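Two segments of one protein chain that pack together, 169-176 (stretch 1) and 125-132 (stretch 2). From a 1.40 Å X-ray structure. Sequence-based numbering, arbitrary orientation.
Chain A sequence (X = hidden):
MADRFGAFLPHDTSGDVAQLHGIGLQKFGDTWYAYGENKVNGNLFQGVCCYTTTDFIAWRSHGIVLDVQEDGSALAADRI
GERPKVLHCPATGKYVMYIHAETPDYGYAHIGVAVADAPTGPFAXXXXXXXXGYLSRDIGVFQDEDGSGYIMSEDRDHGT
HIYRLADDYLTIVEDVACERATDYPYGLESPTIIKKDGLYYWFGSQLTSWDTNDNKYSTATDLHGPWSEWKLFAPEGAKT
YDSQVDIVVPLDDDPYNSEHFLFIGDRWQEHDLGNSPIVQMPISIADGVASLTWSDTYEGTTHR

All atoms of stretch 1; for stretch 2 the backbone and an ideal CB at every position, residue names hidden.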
ATOM      1  N   TYR A 169      12.952  12.658  -4.428  1.00 13.44           N
ATOM      2  CA  TYR A 169      12.039  11.725  -3.775  1.00 12.72           C
ATOM      3  C   TYR A 169      12.275  11.573  -2.267  1.00 12.12           C
ATOM      4  O   TYR A 169      11.678  10.674  -1.655  1.00 13.86           O
ATOM      5  CB  TYR A 169      12.033  10.354  -4.470  1.00 11.74           C
ATOM      6  CG  TYR A 169      11.180  10.243  -5.726  1.00 12.05           C
ATOM      7  CD1 TYR A 169      10.796  11.369  -6.464  1.00 14.84           C
ATOM      8  CD2 TYR A 169      10.733   8.993  -6.169  1.00 14.08           C
ATOM      9  CE1 TYR A 169      10.002  11.243  -7.620  1.00 15.00           C
ATOM     10  CE2 TYR A 169       9.948   8.860  -7.313  1.00 12.80           C
ATOM     11  CZ  TYR A 169       9.585   9.970  -8.035  1.00 14.37           C
ATOM     12  OH  TYR A 169       8.790   9.809  -9.171  1.00 16.06           O
ATOM     13  N   LEU A 170      13.081  12.446  -1.627  1.00 11.76           N
ATOM     14  CA  LEU A 170      13.466  12.253  -0.223  1.00 12.92           C
ATOM     15  C   LEU A 170      12.595  13.026   0.771  1.00 14.23           C
ATOM     16  O   LEU A 170      12.658  12.750   1.981  1.00 11.74           O
ATOM     17  CB  LEU A 170      14.924  12.657   0.010  1.00 13.98           C
ATOM     18  CG  LEU A 170      15.969  11.903  -0.815  1.00 13.96           C
ATOM     19  CD1 LEU A 170      17.341  12.450  -0.489  1.00 15.22           C
ATOM     20  CD2 LEU A 170      15.889  10.427  -0.552  1.00 12.70           C
ATOM     21  N   THR A 171      11.801  13.992   0.290  1.00 12.40           N
ATOM     22  CA  THR A 171      10.912  14.755   1.159  1.00 10.50           C
ATOM     23  C   THR A 171       9.703  15.244   0.354  1.00 12.10           C
ATOM     24  O   THR A 171       9.575  14.959  -0.838  1.00 13.10           O
ATOM     25  CB  THR A 171      11.668  15.870   1.893  1.00 11.51           C
ATOM     26  OG1 THR A 171      10.828  16.361   2.941  1.00 12.23           O
ATOM     27  CG2 THR A 171      12.055  17.001   0.937  1.00 10.49           C
ATOM     28  N   ILE A 172       8.794  15.956   1.043  1.00 13.54           N
ATOM     29  CA  ILE A 172       7.510  16.411   0.512  1.00 13.74           C
ATOM     30  C   ILE A 172       7.573  17.914   0.267  1.00 13.17           C
ATOM     31  O   ILE A 172       8.073  18.666   1.113  1.00 14.65           O
ATOM     32  CB  ILE A 172       6.415  16.112   1.547  1.00 16.47           C
ATOM     33  CG1 ILE A 172       6.320  14.614   1.801  1.00 15.54           C
ATOM     34  CG2 ILE A 172       5.064  16.704   1.119  1.00 14.83           C
ATOM     35  CD1 ILE A 172       5.446  14.341   3.058  1.00 14.76           C
ATOM     36  N   VAL A 173       7.038  18.349  -0.876  1.00 14.79           N
ATOM     37  CA  VAL A 173       7.081  19.753  -1.273  1.00 12.18           C
ATOM     38  C   VAL A 173       5.698  20.355  -1.513  1.00 18.94           C
ATOM     39  O   VAL A 173       5.599  21.580  -1.685  1.00 15.66           O
ATOM     40  CB  VAL A 173       8.010  20.002  -2.496  1.00 16.36           C
ATOM     41  CG1 VAL A 173       9.458  19.526  -2.225  1.00 17.58           C
ATOM     42  CG2 VAL A 173       7.454  19.379  -3.767  1.00 17.32           C
ATOM     43  N   GLU A 174       4.625  19.556  -1.512  1.00 16.42           N
ATOM     44  CA  GLU A 174       3.306  20.115  -1.771  1.00 14.98           C
ATOM     45  C   GLU A 174       2.214  19.234  -1.175  1.00 12.69           C
ATOM     46  O   GLU A 174       2.251  18.009  -1.307  1.00 14.49           O
ATOM     47  CB  GLU A 174       3.045  20.304  -3.272  1.00 13.91           C
ATOM     48  CG  GLU A 174       1.747  21.027  -3.558  1.00 17.27           C
ATOM     49  CD  GLU A 174       1.309  20.911  -4.996  1.00 16.65           C
ATOM     50  OE1 GLU A 174       2.119  20.452  -5.836  1.00 20.42           O
ATOM     51  OE2 GLU A 174       0.150  21.274  -5.284  1.00 19.93           O
ATOM     52  N   ASP A 175       1.241  19.877  -0.533  1.00 13.66           N
ATOM     53  CA  ASP A 175       0.019  19.202  -0.068  1.00 15.03           C
ATOM     54  C   ASP A 175      -0.970  19.320  -1.234  1.00 16.43           C
ATOM     55  O   ASP A 175      -1.651  20.333  -1.402  1.00 17.16           O
ATOM     56  CB  ASP A 175      -0.454  19.835   1.244  1.00 15.61           C
ATOM     57  CG  ASP A 175      -1.561  19.054   1.952  1.00 20.46           C
ATOM     58  OD1 ASP A 175      -1.869  17.896   1.577  1.00 19.19           O
ATOM     59  OD2 ASP A 175      -2.082  19.601   2.947  1.00 16.50           O
ATOM     60  N   VAL A 176      -0.975  18.285  -2.089  1.00 15.34           N
ATOM     61  CA  VAL A 176      -1.705  18.341  -3.363  1.00 13.94           C
ATOM     62  C   VAL A 176      -3.210  18.298  -3.124  1.00 16.37           C
ATOM     63  O   VAL A 176      -3.987  19.021  -3.777  1.00 18.20           O
ATOM     64  CB  VAL A 176      -1.254  17.183  -4.283  1.00 15.45           C
ATOM     65  CG1 VAL A 176      -2.162  17.051  -5.501  1.00 17.05           C
ATOM     66  CG2 VAL A 176       0.168  17.367  -4.717  1.00 15.04           C
ATOM     67  N   UNK A 125      18.357   3.559   6.467  1.00 11.40           N
ATOM     68  CA  UNK A 125      17.378   4.424   7.109  1.00 10.69           C
ATOM     69  C   UNK A 125      17.962   5.824   7.337  1.00 12.83           C
ATOM     70  O   UNK A 125      19.005   5.974   7.999  1.00 11.57           O
ATOM     71  CB  UNK A 125      16.918   3.814   8.435  1.00 10.69           C
ATOM     72  N   UNK A 126      17.247   6.850   6.849  1.00 11.45           N
ATOM     73  CA  UNK A 126      17.713   8.238   6.921  1.00 11.10           C
ATOM     74  C   UNK A 126      16.901   9.119   7.867  1.00 13.83           C
ATOM     75  O   UNK A 126      17.386   9.462   8.949  1.00 15.86           O
ATOM     76  CB  UNK A 126      17.688   8.856   5.521  1.00 11.10           C
ATOM     77  N   UNK A 127      15.676   9.483   7.512  1.00 10.67           N
ATOM     78  CA  UNK A 127      14.927  10.501   8.239  1.00 10.44           C
ATOM     79  C   UNK A 127      13.572   9.959   8.706  1.00 10.64           C
ATOM     80  O   UNK A 127      13.053   8.953   8.195  1.00 10.05           O
ATOM     81  CB  UNK A 127      14.728  11.739   7.362  1.00 10.44           C
ATOM     82  N   UNK A 128      12.971  10.665   9.668  1.00 10.59           N
ATOM     83  CA  UNK A 128      11.523  10.636   9.822  1.00  9.44           C
ATOM     84  C   UNK A 128      11.030  12.050   9.542  1.00 11.73           C
ATOM     85  O   UNK A 128      11.723  13.028   9.852  1.00 10.99           O
ATOM     86  CB  UNK A 128      11.104  10.153  11.212  1.00  9.44           C
ATOM     87  N   UNK A 129       9.870  12.151   8.865  1.00 10.47           N
ATOM     88  CA  UNK A 129       9.346  13.434   8.426  1.00 11.85           C
ATOM     89  C   UNK A 129       7.839  13.483   8.643  1.00 12.60           C
ATOM     90  O   UNK A 129       7.157  12.454   8.712  1.00 11.48           O
ATOM     91  CB  UNK A 129       9.687  13.683   6.955  1.00 11.85           C
ATOM     92  N   UNK A 130       7.327  14.713   8.725  1.00 10.21           N
ATOM     93  CA  UNK A 130       5.897  15.007   8.653  1.00 10.94           C
ATOM     94  C   UNK A 130       5.746  16.225   7.751  1.00 12.33           C
ATOM     95  O   UNK A 130       6.708  16.956   7.524  1.00 11.18           O
ATOM     96  CB  UNK A 130       5.292  15.252  10.037  1.00 10.94           C
ATOM     97  N   UNK A 131       4.529  16.439   7.233  1.00 11.71           N
ATOM     98  CA  UNK A 131       4.173  17.723   6.627  1.00 11.19           C
ATOM     99  C   UNK A 131       3.594  18.608   7.731  1.00 12.79           C
ATOM    100  O   UNK A 131       2.561  18.271   8.316  1.00 12.39           O
ATOM    101  CB  UNK A 131       3.180  17.547   5.476  1.00 11.19           C
ATOM    102  N   UNK A 132       4.279  19.714   8.055  1.00 12.62           N
ATOM    103  CA  UNK A 132       3.761  20.737   8.971  1.00 13.05           C
ATOM    104  C   UNK A 132       3.534  20.241  10.406  1.00 11.85           C
ATOM    105  O   UNK A 132       2.834  20.912  11.189  1.00 12.10           O
ATOM    106  CB  UNK A 132       2.443  21.285   8.420  1.00 13.05           C
TER

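The two segments run in nearly the same direction, 8° apart, with no direct hydrogen bond between them; side chains and two bridging waters make the contact.

Position 125 has extended backbone angles and lies beyond the reach of stretch 1, which places no demand on it; the residue is Phe 125. At position 126 the CA-to-CB bond points toward stretch 1, but nothing lies within 5.5 Å of the ideal CB. Only a long side chain, polar or aliphatic, could approach the methyl groups of Leu 170. Gln 126 does so loosely, its OE1 4.5 Å from Leu 170 CD2.

Position 127 also points toward stretch 1 across a gap, with the carbonyl oxygen of Leu 170 on the far side. A small polar residue working through water would suit, as would a longer donor. The residue is Thr 127, and a single water bridges the gap, 2.7 Å from Thr 127 OG1 and donating to Leu 170 O, also at 2.7 Å. Position 128, extended like its neighbours, is out of reach and unconstrained by stretch 1; it is Thr 128.

At position 129 the CB points toward stretch 1, and the ideal CB lies 5.0 Å from Thr 171 OG1. The CD1 methyl of Ile 172 offers an apolar surface nearby, so a medium-sized aliphatic residue such as valine, leucine, isoleucine or methionine is plausible. Ile 129, with chi1 p and chi2 t, extends its CD1 to 4.1 Å from Ile 172 CD1 and to 4.0 Å from Thr 171 OG1, joining the two isoleucines in an apolar contact.

Position 130 points away, leaving its choice open as far as stretch 1 is concerned; it is Thr 130.

Position 131 turns back toward stretch 1, its ideal CB 4.6 Å from Ile 172 CD1. Beyond lie the Ile 172 side chain, the backbone from Val 173 to Asp 175, and the Asp 175 carboxylate. A large side chain is favoured: an aromatic or long aliphatic one could cover the isoleucine, while one carrying a donor could also address the acid. Trp 131 does both and has the largest covered area of either stretch. Its CE3 packs 3.5 Å from Ile 172 CG2, while Glu 174 C and Asp 175 N lie over one ring face. Trp 131 NE1 comes 3.6 Å from Asp 175 CB and donates to a water 2.8 Å away, which in turn donates to Asp 175 OD2 at 2.7 Å.

Position 132 is out of reach of stretch 1; its positive phi (64°) is a conformation that glycine, asparagine and aspartate adopt most readily, though other residues can too. The residue is Arg 132.

Stretch 2 125-132: FQTTITWR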
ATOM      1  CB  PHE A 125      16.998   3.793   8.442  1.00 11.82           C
ATOM      2  CG  PHE A 125      15.977   4.566   9.231  1.00 10.54           C
ATOM      3  CD1 PHE A 125      14.910   5.212   8.606  1.00  9.85           C
ATOM      4  CD2 PHE A 125      16.054   4.601  10.630  1.00 11.06           C
ATOM      5  CE1 PHE A 125      13.944   5.907   9.372  1.00 11.77           C
ATOM      6  CE2 PHE A 125      15.087   5.286  11.390  1.00  9.26           C
ATOM      7  CZ  PHE A 125      14.045   5.929  10.763  1.00  9.35           C
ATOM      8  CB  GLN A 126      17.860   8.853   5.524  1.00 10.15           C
ATOM      9  CG  GLN A 126      18.888   8.089   4.713  1.00 11.36           C
ATOM     10  CD  GLN A 126      19.369   8.805   3.469  1.00 14.01           C
ATOM     11  OE1 GLN A 126      18.663   9.615   2.879  1.00 13.71           O
ATOM     12  NE2 GLN A 126      20.578   8.460   3.039  1.00 17.52           N
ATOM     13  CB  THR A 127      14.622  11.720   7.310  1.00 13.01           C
ATOM     14  OG1 THR A 127      13.955  11.256   6.118  1.00 10.52           O
ATOM     15  CG2 THR A 127      15.892  12.529   6.953  1.00 10.17           C
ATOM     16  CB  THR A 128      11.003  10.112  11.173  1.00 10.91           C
ATOM     17  OG1 THR A 128      11.313  11.061  12.196  1.00 11.28           O
ATOM     18  CG2 THR A 128      11.599   8.766  11.508  1.00 11.15           C
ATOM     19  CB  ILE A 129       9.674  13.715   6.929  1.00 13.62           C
ATOM     20  CG1 ILE A 129       8.790  12.888   5.969  1.00 12.77           C
ATOM     21  CG2 ILE A 129      11.214  13.527   6.652  1.00 11.08           C
ATOM     22  CD1 ILE A 129       9.083  13.142   4.461  1.00 11.97           C
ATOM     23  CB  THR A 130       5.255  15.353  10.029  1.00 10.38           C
ATOM     24  OG1 THR A 130       5.611  16.687  10.403  1.00 11.31           O
ATOM     25  CG2 THR A 130       5.702  14.416  11.119  1.00 13.09           C
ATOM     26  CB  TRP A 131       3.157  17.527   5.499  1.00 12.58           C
ATOM     27  CG  TRP A 131       2.746  18.805   4.818  1.00 14.07           C
ATOM     28  CD1 TRP A 131       1.564  19.484   4.978  1.00 17.28           C
ATOM     29  CD2 TRP A 131       3.506  19.554   3.851  1.00 14.12           C
ATOM     30  NE1 TRP A 131       1.543  20.605   4.166  1.00 15.48           N
ATOM     31  CE2 TRP A 131       2.721  20.665   3.460  1.00 16.18           C
ATOM     32  CE3 TRP A 131       4.760  19.385   3.274  1.00 14.12           C
ATOM     33  CZ2 TRP A 131       3.167  21.606   2.522  1.00 15.51           C
ATOM     34  CZ3 TRP A 131       5.203  20.324   2.346  1.00 15.83           C
ATOM     35  CH2 TRP A 131       4.415  21.423   1.989  1.00 15.04           C
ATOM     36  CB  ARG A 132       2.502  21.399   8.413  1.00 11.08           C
ATOM     37  CG  ARG A 132       2.812  22.213   7.191  1.00 11.75           C
ATOM     38  CD  ARG A 132       1.581  22.856   6.602  1.00 13.65           C
ATOM     39  NE  ARG A 132       0.958  23.830   7.490  1.00 14.36           N
ATOM     40  CZ  ARG A 132       1.294  25.116   7.560  1.00 15.95           C
ATOM     41  NH1 ARG A 132       2.290  25.601   6.806  1.00 16.20           N
ATOM     42  NH2 ARG A 132       0.649  25.933   8.392  1.00 15.58           N
TER
HETATM   43  O   HOH W   1      14.516  12.833   3.977  1.00 12.12           O
HETATM   44  O   HOH W   2      -0.908  21.890   3.900  1.00 17.04           O
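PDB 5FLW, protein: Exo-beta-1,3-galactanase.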